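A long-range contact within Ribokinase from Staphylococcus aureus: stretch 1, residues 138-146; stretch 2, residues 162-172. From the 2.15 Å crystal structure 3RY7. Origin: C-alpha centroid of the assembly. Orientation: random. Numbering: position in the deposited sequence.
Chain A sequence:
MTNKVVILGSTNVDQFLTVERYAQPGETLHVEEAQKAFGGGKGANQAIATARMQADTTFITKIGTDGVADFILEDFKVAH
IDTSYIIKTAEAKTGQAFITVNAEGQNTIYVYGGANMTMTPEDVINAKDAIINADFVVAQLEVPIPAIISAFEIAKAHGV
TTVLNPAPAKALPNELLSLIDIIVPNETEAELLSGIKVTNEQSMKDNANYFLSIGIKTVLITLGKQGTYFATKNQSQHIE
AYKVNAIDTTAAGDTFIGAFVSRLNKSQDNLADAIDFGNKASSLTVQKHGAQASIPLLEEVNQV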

ATOM      1  N   VAL A 138     -15.399 -17.248  16.883  1.00 21.70           N
ATOM      2  CA  VAL A 138     -15.041 -17.604  15.508  1.00 19.22           C
ATOM      3  C   VAL A 138     -13.760 -18.413  15.492  1.00 20.78           C
ATOM      4  O   VAL A 138     -12.770 -17.998  16.083  1.00 19.54           O
ATOM      5  N   ALA A 139     -13.767 -19.542  14.796  1.00 16.81           N
ATOM      6  CA  ALA A 139     -12.577 -20.368  14.688  1.00 20.72           C
ATOM      7  C   ALA A 139     -12.250 -20.651  13.228  1.00 21.18           C
ATOM      8  O   ALA A 139     -13.122 -20.553  12.378  1.00 19.75           O
ATOM      9  N   GLN A 140     -11.010 -21.014  12.963  1.00 17.25           N
ATOM     10  CA  GLN A 140     -10.569 -21.543  11.692  1.00 16.16           C
ATOM     11  C   GLN A 140      -9.784 -22.810  11.911  1.00 17.44           C
ATOM     12  O   GLN A 140      -9.513 -23.178  13.013  1.00 21.10           O
ATOM     13  N   LEU A 141      -9.410 -23.464  10.842  1.00 13.20           N
ATOM     14  CA  LEU A 141      -8.765 -24.762  10.981  1.00 17.53           C
ATOM     15  C   LEU A 141      -7.221 -24.723  10.989  1.00 17.19           C
ATOM     16  O   LEU A 141      -6.591 -25.724  10.682  1.00 21.13           O
ATOM     17  N   GLU A 142      -6.623 -23.579  11.322  1.00 19.80           N
ATOM     18  CA  GLU A 142      -5.162 -23.525  11.538  1.00 22.25           C
ATOM     19  C   GLU A 142      -4.829 -23.807  13.011  1.00 24.23           C
ATOM     20  O   GLU A 142      -3.708 -23.585  13.480  1.00 20.42           O
ATOM     21  N   VAL A 143      -5.826 -24.337  13.715  1.00 17.83           N
ATOM     22  CA  VAL A 143      -5.713 -24.724  15.111  1.00 16.51           C
ATOM     23  C   VAL A 143      -6.396 -26.112  15.213  1.00 24.07           C
ATOM     24  O   VAL A 143      -7.175 -26.483  14.322  1.00 21.97           O
ATOM     25  N   PRO A 144      -6.074 -26.913  16.251  1.00 18.07           N
ATOM     26  CA  PRO A 144      -6.555 -28.298  16.158  1.00 20.30           C
ATOM     27  C   PRO A 144      -8.057 -28.432  16.430  1.00 16.50           C
ATOM     28  O   PRO A 144      -8.638 -27.701  17.228  1.00 20.19           O
ATOM     29  N   ILE A 145      -8.672 -29.364  15.728  1.00 18.65           N
ATOM     30  CA  ILE A 145     -10.099 -29.631  15.876  1.00 22.35           C
ATOM     31  C   ILE A 145     -10.567 -29.858  17.333  1.00 20.55           C
ATOM     32  O   ILE A 145     -11.566 -29.270  17.745  1.00 20.21           O
ATOM     33  N   PRO A 146      -9.835 -30.683  18.125  1.00 22.99           N
ATOM     34  CA  PRO A 146     -10.274 -30.882  19.522  1.00 20.77           C
ATOM     35  C   PRO A 146     -10.282 -29.569  20.325  1.00 24.16           C
ATOM     36  O   PRO A 146     -11.131 -29.394  21.194  1.00 20.06           O
ATOM     37  N   THR A 162     -21.797 -19.898  17.551  1.00 21.37           N
ATOM     38  CA  THR A 162     -20.533 -20.387  17.024  1.00 19.77           C
ATOM     39  C   THR A 162     -20.402 -20.203  15.514  1.00 23.32           C
ATOM     40  O   THR A 162     -21.339 -20.463  14.762  1.00 21.01           O
ATOM     41  N   VAL A 163     -19.230 -19.761  15.069  1.00 26.26           N
ATOM     42  CA  VAL A 163     -18.985 -19.622  13.645  1.00 20.46           C
ATOM     43  C   VAL A 163     -17.650 -20.217  13.211  1.00 20.50           C
ATOM     44  O   VAL A 163     -16.585 -19.865  13.723  1.00 25.78           O
ATOM     45  N   LEU A 164     -17.723 -21.169  12.289  1.00 22.01           N
ATOM     46  CA  LEU A 164     -16.536 -21.854  11.810  1.00 19.14           C
ATOM     47  C   LEU A 164     -16.246 -21.486  10.359  1.00 26.73           C
ATOM     48  O   LEU A 164     -17.089 -21.664   9.475  1.00 24.67           O
ATOM     49  N   ASN A 165     -15.044 -20.962  10.138  1.00 27.51           N
ATOM     50  CA  ASN A 165     -14.477 -20.801   8.802  1.00 18.92           C
ATOM     51  C   ASN A 165     -13.596 -22.012   8.530  1.00 23.76           C
ATOM     52  O   ASN A 165     -12.469 -22.082   9.013  1.00 23.75           O
ATOM     53  N   PRO A 166     -14.128 -22.997   7.781  1.00 21.30           N
ATOM     54  CA  PRO A 166     -13.500 -24.318   7.683  1.00 22.91           C
ATOM     55  C   PRO A 166     -12.326 -24.349   6.705  1.00 27.55           C
ATOM     56  O   PRO A 166     -12.340 -25.136   5.749  1.00 27.84           O
ATOM     57  N   ALA A 167     -11.323 -23.515   6.978  1.00 26.68           N
ATOM     58  CA  ALA A 167     -10.181 -23.271   6.094  1.00 27.21           C
ATOM     59  C   ALA A 167      -8.906 -23.372   6.912  1.00 22.64           C
ATOM     60  O   ALA A 167      -8.868 -22.926   8.054  1.00 22.85           O
ATOM     61  N   PRO A 168      -7.874 -24.006   6.360  1.00 21.53           N
ATOM     62  CA  PRO A 168      -7.906 -24.677   5.062  1.00 24.87           C
ATOM     63  C   PRO A 168      -8.789 -25.931   5.109  1.00 32.42           C
ATOM     64  O   PRO A 168      -8.982 -26.523   6.182  1.00 27.91           O
ATOM     65  N   ALA A 169      -9.303 -26.330   3.949  1.00 32.40           N
ATOM     66  CA  ALA A 169     -10.206 -27.462   3.842  1.00 28.25           C
ATOM     67  C   ALA A 169      -9.674 -28.705   4.538  1.00 35.65           C
ATOM     68  O   ALA A 169      -8.515 -29.081   4.380  1.00 34.21           O
ATOM     69  N   LYS A 170     -10.536 -29.332   5.325  1.00 33.97           N
ATOM     70  CA  LYS A 170     -10.253 -30.662   5.849  1.00 37.29           C
ATOM     71  C   LYS A 170     -11.536 -31.306   6.367  1.00 31.95           C
ATOM     72  O   LYS A 170     -12.536 -30.621   6.583  1.00 32.02           O
ATOM     73  N   ALA A 171     -11.519 -32.623   6.513  1.00 33.84           N
ATOM     74  CA  ALA A 171     -12.694 -33.347   6.970  1.00 38.15           C
ATOM     75  C   ALA A 171     -12.958 -33.030   8.443  1.00 38.32           C
ATOM     76  O   ALA A 171     -12.025 -32.944   9.247  1.00 39.94           O
ATOM     77  N   LEU A 172     -14.230 -32.855   8.788  1.00 29.99           N
ATOM     78  CA  LEU A 172     -14.618 -32.573  10.164  1.00 31.31           C
ATOM     79  C   LEU A 172     -15.418 -33.741  10.748  1.00 35.00           C
ATOM     80  O   LEU A 172     -16.188 -34.384  10.038  1.00 38.91           O
TER

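The most unusual feature of this contact is a lysine amine bound to a backbone carbonyl and two waters. Lys-170 points toward stretch 1, and its NZ donates a hydrogen bond to Leu-141 O at 3.1 Å. The chain is p at chi1, t at chi2, p at chi3 and t at chi4. Two waters gather at the same amine. Water 1 accepts from Lys-170 NZ at 2.5 Å and donates to Leu-141 O at 3.2 Å, so it doubles the direct link. Water 2 accepts from Lys-170 NZ at 3.0 Å and donates to Val-143 O at 2.8 Å, which extends the tie along stretch 1.

Leu-141 is the centre of the packing. It is buried and has the largest area covered by the other stretch. Its CB points toward stretch 2, with chi1 m and chi2 t. CD1 lies 3.4 Å from Lys-170 CG, so the aliphatic part of the lysine packs on the leucine while the amine serves its carbonyl. The same CD1 lies 3.8 Å from Leu-172 CD2 and 4.2 Å from Pro-166 CB. On its other branch, Leu-141 CD2 is 4.1 Å from Leu-164 CD1. Leu-141 CB meets Pro-168 CD at 4.2 Å. A cis peptide bond precedes Pro-168. The main chain is tied here too: Leu-141 N donates a hydrogen bond to Ala-167 O at 2.9 Å.

Ile-145, at the start of a helix, also points toward stretch 2, with chi1 m and chi2 t. Its CD1 is 4.1 Å from Leu-172 CD2. Leu-172 leaves its backbone sideways, but its end, in the m, t conformation, comes nearer and touches both Leu-141 and Ile-145.

The strands run parallel, and their side chains alternate between the two faces of the sheet. Val-138 and Val-163 share one face, where Val-138 CG1 touches Val-163 CG2 at 3.8 Å. Val-138 is t; Val-163 lies between wells, with chi1 at 9°. Ala-139 and Leu-164 occupy the other face. Leu-164 is t, p, and its CD1 comes within 4.3 Å of Ala-139 CB. Hydrogen bonds from Ala-139 N to Val-163 O and from Asn-165 N to Ala-139 O, both 3.0 Å, fix this pairing.

Gln-140 and Asn-165 lie on the valine face. Gln-140 CG is 3.6 Å from Asn-165 OD1, but the end of the glutamine leads away. Gln-140 NE2 and both polar side-chain atoms of Asn-165 find hydrogen bonds elsewhere in the structure.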

ATOM      1  CB  VAL A 138     -14.808 -16.337  14.643  1.00 24.15           C
ATOM      2  CG1 VAL A 138     -14.619 -16.707  13.166  1.00 19.24           C
ATOM      3  CG2 VAL A 138     -15.948 -15.346  14.817  1.00 25.69           C
ATOM      4  CB  ALA A 139     -12.768 -21.681  15.431  1.00 16.02           C
ATOM      5  CB  GLN A 140      -9.713 -20.538  10.920  1.00 19.63           C
ATOM      6  CG  GLN A 140     -10.120 -19.139  11.070  1.00 17.03           C
ATOM      7  CD  GLN A 140      -9.687 -18.566  12.349  1.00 21.49           C
ATOM      8  OE1 GLN A 140      -8.685 -18.922  12.876  1.00 16.85           O
ATOM      9  NE2 GLN A 140     -10.471 -17.704  12.869  1.00 17.09           N
ATOM     10  CB  LEU A 141      -9.278 -25.726   9.907  1.00 16.90           C
ATOM     11  CG  LEU A 141     -10.791 -25.986   9.904  1.00 26.62           C
ATOM     12  CD1 LEU A 141     -11.207 -26.943   8.796  1.00 26.77           C
ATOM     13  CD2 LEU A 141     -11.207 -26.552  11.257  1.00 25.12           C
ATOM     14  CB  GLU A 142      -4.577 -22.190  11.060  1.00 18.81           C
ATOM     15  CG  GLU A 142      -4.747 -22.013   9.538  1.00 23.39           C
ATOM     16  CD  GLU A 142      -3.984 -20.822   8.957  1.00 25.50           C
ATOM     17  OE1 GLU A 142      -3.778 -19.811   9.669  1.00 21.92           O
ATOM     18  OE2 GLU A 142      -3.606 -20.908   7.771  1.00 27.24           O
ATOM     19  CB  VAL A 143      -6.371 -23.609  15.970  1.00 28.89           C
ATOM     20  CG1 VAL A 143      -7.448 -24.142  16.853  1.00 24.09           C
ATOM     21  CG2 VAL A 143      -5.334 -22.777  16.728  1.00 17.78           C
ATOM     22  CB  PRO A 144      -5.742 -29.040  17.234  1.00 22.53           C
ATOM     23  CG  PRO A 144      -4.587 -28.116  17.560  1.00 20.91           C
ATOM     24  CD  PRO A 144      -5.125 -26.727  17.363  1.00 18.43           C
ATOM     25  CB  ILE A 145     -10.536 -30.762  14.919  1.00 25.41           C
ATOM     26  CG1 ILE A 145     -10.642 -30.197  13.493  1.00 22.20           C
ATOM     27  CG2 ILE A 145     -11.867 -31.406  15.376  1.00 29.45           C
ATOM     28  CD1 ILE A 145     -10.644 -31.251  12.414  1.00 24.98           C
ATOM     29  CB  PRO A 146      -9.258 -31.889  20.094  1.00 20.44           C
ATOM     30  CG  PRO A 146      -8.691 -32.591  18.890  1.00 24.61           C
ATOM     31  CD  PRO A 146      -8.679 -31.532  17.779  1.00 21.75           C
ATOM     32  CB  THR A 162     -20.308 -21.857  17.349  1.00 24.50           C
ATOM     33  OG1 THR A 162     -21.351 -22.642  16.758  1.00 24.17           O
ATOM     34  CG2 THR A 162     -20.282 -22.071  18.856  1.00 21.17           C
ATOM     35  CB  VAL A 163     -19.235 -18.158  13.131  1.00 29.81           C
ATOM     36  CG1 VAL A 163     -19.470 -17.185  14.279  1.00 24.12           C
ATOM     37  CG2 VAL A 163     -18.140 -17.708  12.207  1.00 24.49           C
ATOM     38  CB  LEU A 164     -16.676 -23.371  11.916  1.00 19.32           C
ATOM     39  CG  LEU A 164     -15.495 -24.158  11.319  1.00 27.07           C
ATOM     40  CD1 LEU A 164     -14.248 -23.942  12.136  1.00 19.90           C
ATOM     41  CD2 LEU A 164     -15.796 -25.643  11.199  1.00 28.17           C
ATOM     42  CB  ASN A 165     -13.695 -19.487   8.741  1.00 21.91           C
ATOM     43  CG  ASN A 165     -12.747 -19.414   7.564  1.00 30.23           C
ATOM     44  OD1 ASN A 165     -11.581 -19.068   7.731  1.00 27.90           O
ATOM     45  ND2 ASN A 165     -13.236 -19.746   6.368  1.00 26.42           N
ATOM     46  CB  PRO A 166     -14.648 -25.209   7.181  1.00 24.65           C
ATOM     47  CG  PRO A 166     -15.483 -24.285   6.349  1.00 19.08           C
ATOM     48  CD  PRO A 166     -15.380 -22.922   7.005  1.00 22.88           C
ATOM     49  CB  ALA A 167     -10.284 -21.859   5.477  1.00 24.24           C
ATOM     50  CB  PRO A 168      -6.443 -25.086   4.864  1.00 27.90           C
ATOM     51  CG  PRO A 168      -5.947 -25.324   6.270  1.00 26.41           C
ATOM     52  CD  PRO A 168      -6.606 -24.245   7.076  1.00 21.77           C
ATOM     53  CB  ALA A 169     -10.486 -27.766   2.384  1.00 35.74           C
ATOM     54  CB  LYS A 170      -9.138 -30.632   6.907  1.00 38.52           C
ATOM     55  CG  LYS A 170      -9.343 -29.657   8.044  1.00 35.30           C
ATOM     56  CD  LYS A 170      -8.175 -29.697   9.043  1.00 35.21           C
ATOM     57  CE  LYS A 170      -6.995 -28.838   8.589  1.00 37.71           C
ATOM     58  NZ  LYS A 170      -5.994 -28.613   9.686  1.00 35.89           N
ATOM     59  CB  ALA A 171     -12.501 -34.839   6.776  1.00 32.49           C
ATOM     60  CB  LEU A 172     -15.453 -31.294  10.213  1.00 29.32           C
ATOM     61  CG  LEU A 172     -14.918 -30.109   9.396  1.00 31.98           C
ATOM     62  CD1 LEU A 172     -15.861 -28.940   9.511  1.00 27.73           C
ATOM     63  CD2 LEU A 172     -13.516 -29.713   9.854  1.00 33.31           C
TER
HETATM   64  O   HOH W   1      -4.076 -27.034   9.261  1.00 44.69           O
HETATM   65  O   HOH W   2      -7.464 -28.269  12.244  1.00 26.11           O